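PDB 1VYD: cytochrome C2 from Rhodobacter capsulatus, which carries electrons through a covalently bound heme c, serving as donor to the oxidized bacteriochlorophyll of the photosynthetic pathway and perhaps also in respiration. Local coordinates for residues T33-Y38 / P49-K54; G39-T44 / Y110-V115. The protein carries 1 engineered substitution. One frame throughout, in Å; residues are numbered along the deposited sequence.

Contact 1. Residues T33-Y38 / P49-K54; sequences TGPNLY and PEFKYK. With HEM (protoporphyrin IX containing Fe), chain C.
Pro35 and Phe51 bring two irregular loop segments together, their CA atoms 6.5 Å apart, with neither segment in helix or strand. Both belong to the long connection between strand 26-28 and helix 55-62 of this class I cytochrome c fold, and the contact closes over the propionate-bearing side of the heme. The CB of Phe51 points at 33-38, and CG anti to the backbone N (chi1 -170°) carries the ring on to Pro35. Pro35 CD then lies over one face of the ring, 3.9 Å from the centroid and 17° off the normal, a CH-pi contact. Thr33 O approaches the same ring at its edge, in plane, 3.3 Å from Phe51 CZ, where the aromatic hydrogens would be expected to suit a carbonyl oxygen. Pro35 CG meets Tyr53 CE2 at 4.0 Å. Pro35 CD is also 3.8 Å from heme C3D. Pro35 thus borders Phe51, Tyr53 and the porphyrin. Through its carbonyl, Pro35 O also accepts a hydrogen bond from ND1 of the axial ligand His17, which would help orient that imidazole. Phe51 CD2 in turn sits above the centre of the Tyr53 ring. Two polar groups of 49-54 bind the heme propionates: Lys54 N, at the N-cap of the following helix, donates to O2D, and Tyr53 OH donates to heme O2A of the other propionate at 2.6 Å.

Contact 2. Residues G39-T44 / Y110-V115; sequences GVVGRT and YLASVV. With HEM (protoporphyrin IX containing Fe), chain C.
Val41 sets its CG2 against the helix backbone at Ala112, 3.8 Å from Ala112 N, where a type II beta turn, Val40 to Arg43, packs on the C-terminal helix of the cytochrome c fold. This is the more closely packed part, since Val41 CG2, anti to the carbonyl carbon of its own residue, touches several atoms of the helix and also meets Ala112 CB at 4.0 Å. The CA atoms of Val41 and Ala112 are 5.7 Å apart. Deeper in, buried Val40 CG1 and Leu111 CD1 touch at 4.2 Å, and Leu111 CD1 continues to heme methyl CMB. The looser side lies towards the chain terminus, where exposed Val115 meets Gly39 through one methyl, CG1 at 3.6 Å from Gly39 N, an apolar group against a backbone nitrogen. A water links turn and helix, accepting from Val41 N and donating to Leu111 O. The turn is closed by Arg43 N donating to Val40 O and presents Arg43 to the heme. Val40 CA lies over one face of the Arg43 guanidinium, 3.7 Å above its plane, while the propionate comes in plane at the edge. Arg43 NH1 donates to heme O2A at 3.0 Å, nearly straight at 170°.

How the contacts relate
Both contacts are partly buried: contact 1 is buried at Gly34 and Pro35 and exposed at Thr33, contact 2 buried at Val40 and Leu111 and exposed at Val115. They share the long loop before helix 55-62, but contact 1 folds it on itself, whereas contact 2 joins it to the C-terminal helix. Aromatic faces and a proline dominate contact 1; contact 2 relies on aliphatic side chains and a bridging water. They converge on heme propionate oxygen O2A, approached by a tyrosine hydroxyl from 49-54 and an arginine from 39-44, a pairing that would be expected to stabilise its negative charge. Arg43 NH1 also ties the contacts directly, probably donating to Asn36 O (3.0 Å), while Leu37 CB packs against Leu111 CD2.

Contact 1. Residues T33-Y38 / P49-K54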
ATOM      1  N   THR A  33      -9.877  -0.808   7.772  1.00 24.33           N
ATOM      2  CA  THR A  33      -8.893  -1.017   8.855  1.00 26.39           C
ATOM      3  C   THR A  33      -7.459  -0.851   8.332  1.00 26.02           C
ATOM      4  O   THR A  33      -6.575  -0.695   9.158  1.00 21.71           O
ATOM      5  CB  THR A  33      -9.106  -2.421   9.439  1.00 30.01           C
ATOM      6  OG1 THR A  33      -8.945  -3.197   8.251  1.00 29.66           O
ATOM      7  CG2 THR A  33     -10.523  -2.644  10.029  1.00 29.92           C
ATOM      8  N   GLY A  34      -7.294  -0.684   7.013  1.00 22.56           N
ATOM      9  CA  GLY A  34      -6.067  -0.148   6.443  1.00 22.35           C
ATOM     10  C   GLY A  34      -6.472   1.211   5.794  1.00 22.24           C
ATOM     11  O   GLY A  34      -7.639   1.487   5.517  1.00 20.95           O
ATOM     12  N   PRO A  35      -5.488   2.039   5.477  1.00 21.69           N
ATOM     13  CA  PRO A  35      -5.749   3.319   4.889  1.00 21.52           C
ATOM     14  C   PRO A  35      -6.169   3.270   3.424  1.00 24.04           C
ATOM     15  O   PRO A  35      -5.900   2.263   2.711  1.00 21.92           O
ATOM     16  CB  PRO A  35      -4.367   3.972   4.898  1.00 23.79           C
ATOM     17  CG  PRO A  35      -3.349   2.892   5.040  1.00 22.19           C
ATOM     18  CD  PRO A  35      -4.050   1.747   5.720  1.00 20.05           C
ATOM     19  N   ASN A  36      -6.803   4.405   3.082  1.00 22.57           N
ATOM     20  CA  ASN A  36      -7.209   4.626   1.683  1.00 20.89           C
ATOM     21  C   ASN A  36      -6.040   4.379   0.745  1.00 19.79           C
ATOM     22  O   ASN A  36      -5.064   5.066   0.997  1.00 19.97           O
ATOM     23  CB  ASN A  36      -7.785   6.044   1.598  1.00 22.12           C
ATOM     24  CG  ASN A  36      -8.453   6.352   0.255  1.00 26.61           C
ATOM     25  OD1 ASN A  36      -8.443   5.446  -0.603  1.00 26.22           O
ATOM     26  ND2 ASN A  36      -8.927   7.588   0.107  1.00 27.04           N
ATOM     27  N   LEU A  37      -6.157   3.697  -0.393  1.00 19.30           N
ATOM     28  CA  LEU A  37      -5.029   3.525  -1.300  1.00 18.16           C
ATOM     29  C   LEU A  37      -5.142   4.317  -2.598  1.00 21.31           C
ATOM     30  O   LEU A  37      -4.132   4.293  -3.274  1.00 20.58           O
ATOM     31  CB  LEU A  37      -4.866   2.030  -1.620  1.00 20.26           C
ATOM     32  CG  LEU A  37      -4.460   1.141  -0.429  1.00 19.95           C
ATOM     33  CD1 LEU A  37      -4.170  -0.264  -0.831  1.00 22.58           C
ATOM     34  CD2 LEU A  37      -3.185   1.757   0.253  1.00 19.68           C
ATOM     35  N   TYR A  38      -6.166   5.178  -2.740  1.00 21.88           N
ATOM     36  CA  TYR A  38      -6.235   6.135  -3.827  1.00 22.48           C
ATOM     37  C   TYR A  38      -5.057   7.078  -3.745  1.00 22.01           C
ATOM     38  O   TYR A  38      -4.871   7.602  -2.648  1.00 20.56           O
ATOM     39  CB  TYR A  38      -7.515   7.057  -3.677  1.00 21.71           C
ATOM     40  CG  TYR A  38      -7.670   8.005  -4.874  1.00 21.41           C
ATOM     41  CD1 TYR A  38      -7.064   9.259  -4.943  1.00 21.48           C
ATOM     42  CD2 TYR A  38      -8.445   7.589  -5.952  1.00 23.06           C
ATOM     43  CE1 TYR A  38      -7.182  10.107  -6.024  1.00 22.34           C
ATOM     44  CE2 TYR A  38      -8.639   8.386  -7.080  1.00 22.71           C
ATOM     45  CZ  TYR A  38      -7.987   9.634  -7.081  1.00 25.32           C
ATOM     46  OH  TYR A  38      -8.186  10.408  -8.173  1.00 22.01           O
ATOM     47  N   PRO A  49      -3.873  11.082   6.292  1.00 26.20           N
ATOM     48  CA  PRO A  49      -4.548  11.700   7.420  1.00 25.75           C
ATOM     49  C   PRO A  49      -5.581  10.797   8.127  1.00 27.18           C
ATOM     50  O   PRO A  49      -6.230   9.925   7.546  1.00 24.73           O
ATOM     51  CB  PRO A  49      -5.315  12.903   6.885  1.00 23.16           C
ATOM     52  CG  PRO A  49      -5.188  12.845   5.411  1.00 25.30           C
ATOM     53  CD  PRO A  49      -4.142  11.829   5.003  1.00 25.81           C
ATOM     54  N   GLU A  50      -5.662  10.959   9.454  1.00 25.33           N
ATOM     55  CA  GLU A  50      -6.567  10.321  10.374  1.00 26.11           C
ATOM     56  C   GLU A  50      -6.488   8.802  10.406  1.00 25.96           C
ATOM     57  O   GLU A  50      -7.416   8.021  10.539  1.00 23.56           O
ATOM     58  CB  GLU A  50      -7.994  10.847  10.098  1.00 26.72           C
ATOM     59  CG  GLU A  50      -8.227  12.332  10.223  1.00 28.31           C
ATOM     60  CD  GLU A  50      -9.711  12.705  10.191  1.00 33.37           C
ATOM     61  OE1 GLU A  50     -10.612  11.824  10.049  1.00 33.28           O
ATOM     62  OE2 GLU A  50     -10.014  13.915  10.338  1.00 33.17           O
ATOM     63  N   PHE A  51      -5.318   8.216  10.246  1.00 27.00           N
ATOM     64  CA  PHE A  51      -5.037   6.787  10.284  1.00 23.49           C
ATOM     65  C   PHE A  51      -3.877   6.576  11.245  1.00 24.13           C
ATOM     66  O   PHE A  51      -2.865   7.251  11.133  1.00 22.74           O
ATOM     67  CB  PHE A  51      -4.687   6.211   8.916  1.00 23.64           C
ATOM     68  CG  PHE A  51      -4.669   4.688   9.045  1.00 24.98           C
ATOM     69  CD1 PHE A  51      -5.855   3.947   8.894  1.00 22.61           C
ATOM     70  CD2 PHE A  51      -3.476   4.057   9.326  1.00 23.96           C
ATOM     71  CE1 PHE A  51      -5.784   2.586   9.078  1.00 24.51           C
ATOM     72  CE2 PHE A  51      -3.438   2.676   9.511  1.00 24.52           C
ATOM     73  CZ  PHE A  51      -4.596   1.935   9.373  1.00 23.77           C
ATOM     74  N   LYS A  52      -3.961   5.680  12.204  1.00 25.95           N
ATOM     75  CA  LYS A  52      -2.861   5.459  13.147  1.00 25.87           C
ATOM     76  C   LYS A  52      -1.965   4.302  12.667  1.00 25.73           C
ATOM     77  O   LYS A  52      -2.441   3.165  12.647  1.00 25.14           O
ATOM     78  CB  LYS A  52      -3.398   5.053  14.508  1.00 30.92           C
ATOM     79  CG  LYS A  52      -4.290   6.043  15.262  1.00 38.42           C
ATOM     80  CD  LYS A  52      -3.578   6.204  16.628  1.00 43.28           C
ATOM     81  CE  LYS A  52      -4.569   6.328  17.798  1.00 46.15           C
ATOM     82  NZ  LYS A  52      -3.724   5.988  19.040  1.00 49.91           N
ATOM     83  N   TYR A  53      -0.855   4.611  12.045  1.00 25.81           N
ATOM     84  CA  TYR A  53       0.067   3.617  11.542  1.00 25.29           C
ATOM     85  C   TYR A  53       0.968   3.134  12.672  1.00 26.76           C
ATOM     86  O   TYR A  53       1.114   3.785  13.694  1.00 28.61           O
ATOM     87  CB  TYR A  53       0.964   4.292  10.516  1.00 24.74           C
ATOM     88  CG  TYR A  53       0.303   4.787   9.238  1.00 22.63           C
ATOM     89  CD1 TYR A  53      -0.255   6.080   9.142  1.00 19.52           C
ATOM     90  CD2 TYR A  53       0.319   3.923   8.141  1.00 20.20           C
ATOM     91  CE1 TYR A  53      -0.718   6.488   7.909  1.00 21.31           C
ATOM     92  CE2 TYR A  53      -0.127   4.377   6.909  1.00 23.02           C
ATOM     93  CZ  TYR A  53      -0.665   5.665   6.817  1.00 21.35           C
ATOM     94  OH  TYR A  53      -1.069   6.054   5.567  1.00 22.13           O
ATOM     95  N   LYS A  54       1.571   1.984  12.579  1.00 28.41           N
ATOM     96  CA  LYS A  54       2.610   1.498  13.464  1.00 30.37           C
ATOM     97  C   LYS A  54       3.804   2.402  13.156  1.00 33.21           C
ATOM     98  O   LYS A  54       3.914   2.989  12.071  1.00 33.06           O
ATOM     99  CB  LYS A  54       2.943   0.025  13.284  1.00 32.21           C
ATOM    100  CG  LYS A  54       2.308  -0.858  14.334  1.00 35.94           C
ATOM    101  CD  LYS A  54       3.288  -1.917  14.881  1.00 42.02           C
ATOM    102  CE  LYS A  54       2.963  -2.368  16.319  1.00 41.15           C
ATOM    103  NZ  LYS A  54       1.454  -2.586  16.388  1.00 45.96           N
TER
HETATM  104  CHA HEM C1117      -0.614  -0.444   4.696  1.00 25.42           C
HETATM  105  CHB HEM C1117      -1.118  -2.050   0.122  1.00 23.55           C
HETATM  106  CHC HEM C1117      -3.546  -5.932   1.795  1.00 22.83           C
HETATM  107  CHD HEM C1117      -3.750  -3.863   6.206  1.00 23.53           C
HETATM  108  C1A HEM C1117      -0.490  -0.615   3.320  1.00 23.79           C
HETATM  109  C2A HEM C1117       0.253   0.244   2.422  1.00 24.74           C
HETATM  110  C3A HEM C1117       0.109  -0.228   1.203  1.00 23.13           C
HETATM  111  C4A HEM C1117      -0.719  -1.392   1.276  1.00 23.40           C
HETATM  112  CMA HEM C1117       0.610   0.197  -0.198  1.00 27.42           C
HETATM  113  CAA HEM C1117       1.046   1.501   2.921  1.00 23.06           C
HETATM  114  CBA HEM C1117       0.139   2.708   2.856  1.00 23.66           C
HETATM  115  CGA HEM C1117       0.678   4.054   3.290  1.00 25.21           C
HETATM  116  O1A HEM C1117       1.890   4.174   3.633  1.00 26.00           O
HETATM  117  O2A HEM C1117      -0.219   4.924   3.407  1.00 23.17           O
HETATM  118  C1B HEM C1117      -1.828  -3.228   0.247  1.00 21.50           C
HETATM  119  C2B HEM C1117      -2.113  -4.083  -0.879  1.00 23.67           C
HETATM  120  C3B HEM C1117      -2.740  -5.158  -0.382  1.00 23.50           C
HETATM  121  C4B HEM C1117      -2.927  -4.989   1.022  1.00 22.22           C
HETATM  122  CMB HEM C1117      -1.756  -3.744  -2.367  1.00 21.52           C
HETATM  123  CAB HEM C1117      -3.174  -6.454  -1.112  1.00 23.40           C
HETATM  124  CBB HEM C1117      -2.243  -7.127  -1.886  1.00 24.22           C
HETATM  125  C1C HEM C1117      -3.805  -5.675   3.138  1.00 24.27           C
HETATM  126  C2C HEM C1117      -4.629  -6.532   3.979  1.00 22.05           C
HETATM  127  C3C HEM C1117      -4.661  -5.986   5.178  1.00 24.33           C
HETATM  128  C4C HEM C1117      -3.891  -4.755   5.147  1.00 25.14           C
HETATM  129  CMC HEM C1117      -5.314  -7.792   3.419  1.00 21.81           C
HETATM  130  CAC HEM C1117      -5.271  -6.511   6.495  1.00 28.10           C
HETATM  131  CBC HEM C1117      -5.360  -7.845   6.811  1.00 29.21           C
HETATM  132  C1D HEM C1117      -2.947  -2.737   6.152  1.00 22.26           C
HETATM  133  C2D HEM C1117      -2.569  -1.962   7.303  1.00 21.39           C
HETATM  134  C3D HEM C1117      -1.706  -1.018   6.884  1.00 22.27           C
HETATM  135  C4D HEM C1117      -1.467  -1.216   5.474  1.00 25.18           C
HETATM  136  CMD HEM C1117      -3.150  -2.212   8.704  1.00 21.32           C
HETATM  137  CAD HEM C1117      -0.949   0.033   7.692  1.00 24.71           C
HETATM  138  CBD HEM C1117       0.470  -0.575   7.990  1.00 27.00           C
HETATM  139  CGD HEM C1117       1.125  -0.152   9.274  1.00 30.22           C
HETATM  140  O1D HEM C1117       2.115  -0.866   9.569  1.00 32.31           O
HETATM  141  O2D HEM C1117       0.603   0.714  10.045  1.00 30.83           O
HETATM  142  NA  HEM C1117      -1.071  -1.597   2.590  1.00 22.97           N
HETATM  143  NB  HEM C1117      -2.368  -3.764   1.375  1.00 21.55           N
HETATM  144  NC  HEM C1117      -3.353  -4.601   3.874  1.00 24.22           N
HETATM  145  ND  HEM C1117      -2.240  -2.291   5.040  1.00 22.25           N
HETATM  146 FE   HEM C1117      -2.247  -3.070   3.232  1.00 25.71          FE

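Contact 2. Residues G39-T44 / Y110-V115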
ATOM      1  N   GLY A  39      -4.282   7.315  -4.780  1.00 23.89           N
ATOM      2  CA  GLY A  39      -3.138   8.183  -4.778  1.00 23.58           C
ATOM      3  C   GLY A  39      -1.969   7.685  -3.964  1.00 25.25           C
ATOM      4  O   GLY A  39      -1.039   8.414  -3.644  1.00 25.17           O
ATOM      5  N   VAL A  40      -1.878   6.394  -3.652  1.00 27.62           N
ATOM      6  CA  VAL A  40      -0.750   5.914  -2.782  1.00 25.76           C
ATOM      7  C   VAL A  40       0.498   5.825  -3.620  1.00 25.15           C
ATOM      8  O   VAL A  40       1.561   5.832  -3.072  1.00 27.45           O
ATOM      9  CB  VAL A  40      -1.043   4.565  -2.118  1.00 25.22           C
ATOM     10  CG1 VAL A  40      -1.155   3.429  -3.181  1.00 26.19           C
ATOM     11  CG2 VAL A  40       0.090   4.168  -1.171  1.00 25.57           C
ATOM     12  N   VAL A  41       0.467   5.719  -4.948  1.00 26.62           N
ATOM     13  CA  VAL A  41       1.651   5.774  -5.778  1.00 25.71           C
ATOM     14  C   VAL A  41       2.237   7.201  -5.772  1.00 28.89           C
ATOM     15  O   VAL A  41       1.594   8.150  -6.253  1.00 30.77           O
ATOM     16  CB  VAL A  41       1.451   5.276  -7.223  1.00 26.27           C
ATOM     17  CG1 VAL A  41       2.793   5.305  -8.007  1.00 25.33           C
ATOM     18  CG2 VAL A  41       1.023   3.797  -7.191  1.00 22.31           C
ATOM     19  N   GLY A  42       3.435   7.427  -5.206  1.00 25.87           N
ATOM     20  CA  GLY A  42       4.016   8.746  -5.180  1.00 24.28           C
ATOM     21  C   GLY A  42       3.751   9.393  -3.846  1.00 28.66           C
ATOM     22  O   GLY A  42       4.174  10.502  -3.582  1.00 30.30           O
ATOM     23  N   ARG A  43       3.023   8.737  -2.924  1.00 28.21           N
ATOM     24  CA  ARG A  43       2.749   9.410  -1.653  1.00 26.04           C
ATOM     25  C   ARG A  43       3.720   8.994  -0.534  1.00 24.69           C
ATOM     26  O   ARG A  43       4.212   7.871  -0.636  1.00 22.30           O
ATOM     27  CB  ARG A  43       1.335   9.004  -1.239  1.00 24.79           C
ATOM     28  CG  ARG A  43       0.910   9.511   0.130  1.00 24.29           C
ATOM     29  CD  ARG A  43      -0.612   9.277   0.307  1.00 27.08           C
ATOM     30  NE  ARG A  43      -0.994   8.027   0.917  1.00 28.52           N
ATOM     31  CZ  ARG A  43      -2.035   7.206   0.743  1.00 33.05           C
ATOM     32  NH1 ARG A  43      -2.244   6.050   1.459  1.00 29.70           N
ATOM     33  NH2 ARG A  43      -3.054   7.349  -0.126  1.00 29.82           N
ATOM     34  N   THR A  44       4.094   9.903   0.358  1.00 22.53           N
ATOM     35  CA  THR A  44       5.054   9.575   1.413  1.00 24.75           C
ATOM     36  C   THR A  44       4.471   8.445   2.298  1.00 26.66           C
ATOM     37  O   THR A  44       3.315   8.580   2.675  1.00 26.42           O
ATOM     38  CB  THR A  44       5.353  10.826   2.284  1.00 24.00           C
ATOM     39  OG1 THR A  44       5.796  11.838   1.348  1.00 21.57           O
ATOM     40  CG2 THR A  44       6.427  10.678   3.349  1.00 19.08           C
ATOM     41  N   TYR A 110      -2.179  -1.432 -11.204  1.00 32.06           N
ATOM     42  CA  TYR A 110      -3.574  -1.067 -11.026  1.00 30.32           C
ATOM     43  C   TYR A 110      -3.697   0.138 -10.065  1.00 30.46           C
ATOM     44  O   TYR A 110      -4.587   0.966 -10.244  1.00 30.81           O
ATOM     45  CB  TYR A 110      -4.363  -2.278 -10.487  1.00 28.40           C
ATOM     46  CG  TYR A 110      -5.745  -1.913 -10.004  1.00 25.90           C
ATOM     47  CD1 TYR A 110      -6.685  -1.444 -10.923  1.00 26.44           C
ATOM     48  CD2 TYR A 110      -6.103  -1.964  -8.677  1.00 27.78           C
ATOM     49  CE1 TYR A 110      -7.956  -1.029 -10.541  1.00 27.40           C
ATOM     50  CE2 TYR A 110      -7.392  -1.623  -8.230  1.00 26.38           C
ATOM     51  CZ  TYR A 110      -8.265  -1.090  -9.164  1.00 29.43           C
ATOM     52  OH  TYR A 110      -9.543  -0.727  -8.760  1.00 29.79           O
ATOM     53  N   LEU A 111      -2.953   0.235  -8.970  1.00 30.16           N
ATOM     54  CA  LEU A 111      -3.072   1.386  -8.075  1.00 32.73           C
ATOM     55  C   LEU A 111      -2.621   2.690  -8.741  1.00 33.97           C
ATOM     56  O   LEU A 111      -3.271   3.729  -8.548  1.00 35.29           O
ATOM     57  CB  LEU A 111      -2.352   1.172  -6.728  1.00 29.39           C
ATOM     58  CG  LEU A 111      -2.895   0.037  -5.844  1.00 28.36           C
ATOM     59  CD1 LEU A 111      -1.911  -0.397  -4.756  1.00 27.17           C
ATOM     60  CD2 LEU A 111      -4.188   0.480  -5.190  1.00 30.85           C
ATOM     61  N   ALA A 112      -1.610   2.673  -9.615  1.00 34.78           N
ATOM     62  CA  ALA A 112      -1.170   3.875 -10.328  1.00 36.44           C
ATOM     63  C   ALA A 112      -2.197   4.329 -11.367  1.00 37.49           C
ATOM     64  O   ALA A 112      -2.325   5.533 -11.628  1.00 39.99           O
ATOM     65  CB  ALA A 112       0.144   3.655 -11.123  1.00 34.36           C
ATOM     66  N   SER A 113      -2.949   3.390 -11.950  1.00 35.91           N
ATOM     67  CA  SER A 113      -3.821   3.767 -13.043  1.00 37.22           C
ATOM     68  C   SER A 113      -5.152   4.324 -12.574  1.00 39.00           C
ATOM     69  O   SER A 113      -5.876   4.946 -13.360  1.00 38.92           O
ATOM     70  CB  SER A 113      -4.111   2.536 -13.921  1.00 38.21           C
ATOM     71  OG  SER A 113      -5.106   1.753 -13.269  1.00 40.49           O
ATOM     72  N   VAL A 114      -5.434   4.182 -11.297  1.00 38.57           N
ATOM     73  CA  VAL A 114      -6.759   4.468 -10.751  1.00 39.60           C
ATOM     74  C   VAL A 114      -7.033   5.939 -10.570  1.00 37.81           C
ATOM     75  O   VAL A 114      -8.179   6.363 -10.554  1.00 37.37           O
ATOM     76  CB  VAL A 114      -6.818   3.659  -9.410  1.00 39.85           C
ATOM     77  CG1 VAL A 114      -6.660   4.548  -8.196  1.00 38.51           C
ATOM     78  CG2 VAL A 114      -8.096   2.862  -9.423  1.00 38.77           C
ATOM     79  N   VAL A 115      -5.991   6.723 -10.420  1.00 37.66           N
ATOM     80  CA  VAL A 115      -6.124   8.170 -10.310  1.00 42.46           C
ATOM     81  C   VAL A 115      -6.228   8.726 -11.723  1.00 48.02           C
ATOM     82  O   VAL A 115      -6.691   9.841 -11.932  1.00 52.20           O
ATOM     83  CB  VAL A 115      -4.910   8.787  -9.565  1.00 40.34           C
ATOM     84  CG1 VAL A 115      -4.659   8.061  -8.233  1.00 39.53           C
ATOM     85  CG2 VAL A 115      -3.657   8.703 -10.417  1.00 37.45           C
TER
HETATM   86  CHA HEM C1117      -0.614  -0.444   4.696  1.00 25.42           C
HETATM   87  CHB HEM C1117      -1.118  -2.050   0.122  1.00 23.55           C
HETATM   88  CHC HEM C1117      -3.546  -5.932   1.795  1.00 22.83           C
HETATM   89  CHD HEM C1117      -3.750  -3.863   6.206  1.00 23.53           C
HETATM   90  C1A HEM C1117      -0.490  -0.615   3.320  1.00 23.79           C
HETATM   91  C2A HEM C1117       0.253   0.244   2.422  1.00 24.74           C
HETATM   92  C3A HEM C1117       0.109  -0.228   1.203  1.00 23.13           C
HETATM   93  C4A HEM C1117      -0.719  -1.392   1.276  1.00 23.40           C
HETATM   94  CMA HEM C1117       0.610   0.197  -0.198  1.00 27.42           C
HETATM   95  CAA HEM C1117       1.046   1.501   2.921  1.00 23.06           C
HETATM   96  CBA HEM C1117       0.139   2.708   2.856  1.00 23.66           C
HETATM   97  CGA HEM C1117       0.678   4.054   3.290  1.00 25.21           C
HETATM   98  O1A HEM C1117       1.890   4.174   3.633  1.00 26.00           O
HETATM   99  O2A HEM C1117      -0.219   4.924   3.407  1.00 23.17           O
HETATM  100  C1B HEM C1117      -1.828  -3.228   0.247  1.00 21.50           C
HETATM  101  C2B HEM C1117      -2.113  -4.083  -0.879  1.00 23.67           C
HETATM  102  C3B HEM C1117      -2.740  -5.158  -0.382  1.00 23.50           C
HETATM  103  C4B HEM C1117      -2.927  -4.989   1.022  1.00 22.22           C
HETATM  104  CMB HEM C1117      -1.756  -3.744  -2.367  1.00 21.52           C
HETATM  105  CAB HEM C1117      -3.174  -6.454  -1.112  1.00 23.40           C
HETATM  106  CBB HEM C1117      -2.243  -7.127  -1.886  1.00 24.22           C
HETATM  107  C1C HEM C1117      -3.805  -5.675   3.138  1.00 24.27           C
HETATM  108  C2C HEM C1117      -4.629  -6.532   3.979  1.00 22.05           C
HETATM  109  C3C HEM C1117      -4.661  -5.986   5.178  1.00 24.33           C
HETATM  110  C4C HEM C1117      -3.891  -4.755   5.147  1.00 25.14           C
HETATM  111  CMC HEM C1117      -5.314  -7.792   3.419  1.00 21.81           C
HETATM  112  CAC HEM C1117      -5.271  -6.511   6.495  1.00 28.10           C
HETATM  113  CBC HEM C1117      -5.360  -7.845   6.811  1.00 29.21           C
HETATM  114  C1D HEM C1117      -2.947  -2.737   6.152  1.00 22.26           C
HETATM  115  C2D HEM C1117      -2.569  -1.962   7.303  1.00 21.39           C
HETATM  116  C3D HEM C1117      -1.706  -1.018   6.884  1.00 22.27           C
HETATM  117  C4D HEM C1117      -1.467  -1.216   5.474  1.00 25.18           C
HETATM  118  CMD HEM C1117      -3.150  -2.212   8.704  1.00 21.32           C
HETATM  119  CAD HEM C1117      -0.949   0.033   7.692  1.00 24.71           C
HETATM  120  CBD HEM C1117       0.470  -0.575   7.990  1.00 27.00           C
HETATM  121  CGD HEM C1117       1.125  -0.152   9.274  1.00 30.22           C
HETATM  122  O1D HEM C1117       2.115  -0.866   9.569  1.00 32.31           O
HETATM  123  O2D HEM C1117       0.603   0.714  10.045  1.00 30.83           O
HETATM  124  NA  HEM C1117      -1.071  -1.597   2.590  1.00 22.97           N
HETATM  125  NB  HEM C1117      -2.368  -3.764   1.375  1.00 21.55           N
HETATM  126  NC  HEM C1117      -3.353  -4.601   3.874  1.00 24.22           N
HETATM  127  ND  HEM C1117      -2.240  -2.291   5.040  1.00 22.25           N
HETATM  128 FE   HEM C1117      -2.247  -3.070   3.232  1.00 25.71          FE
HETATM  129  O   HOH W   1      -1.925   5.893  -6.737  1.00 34.60           O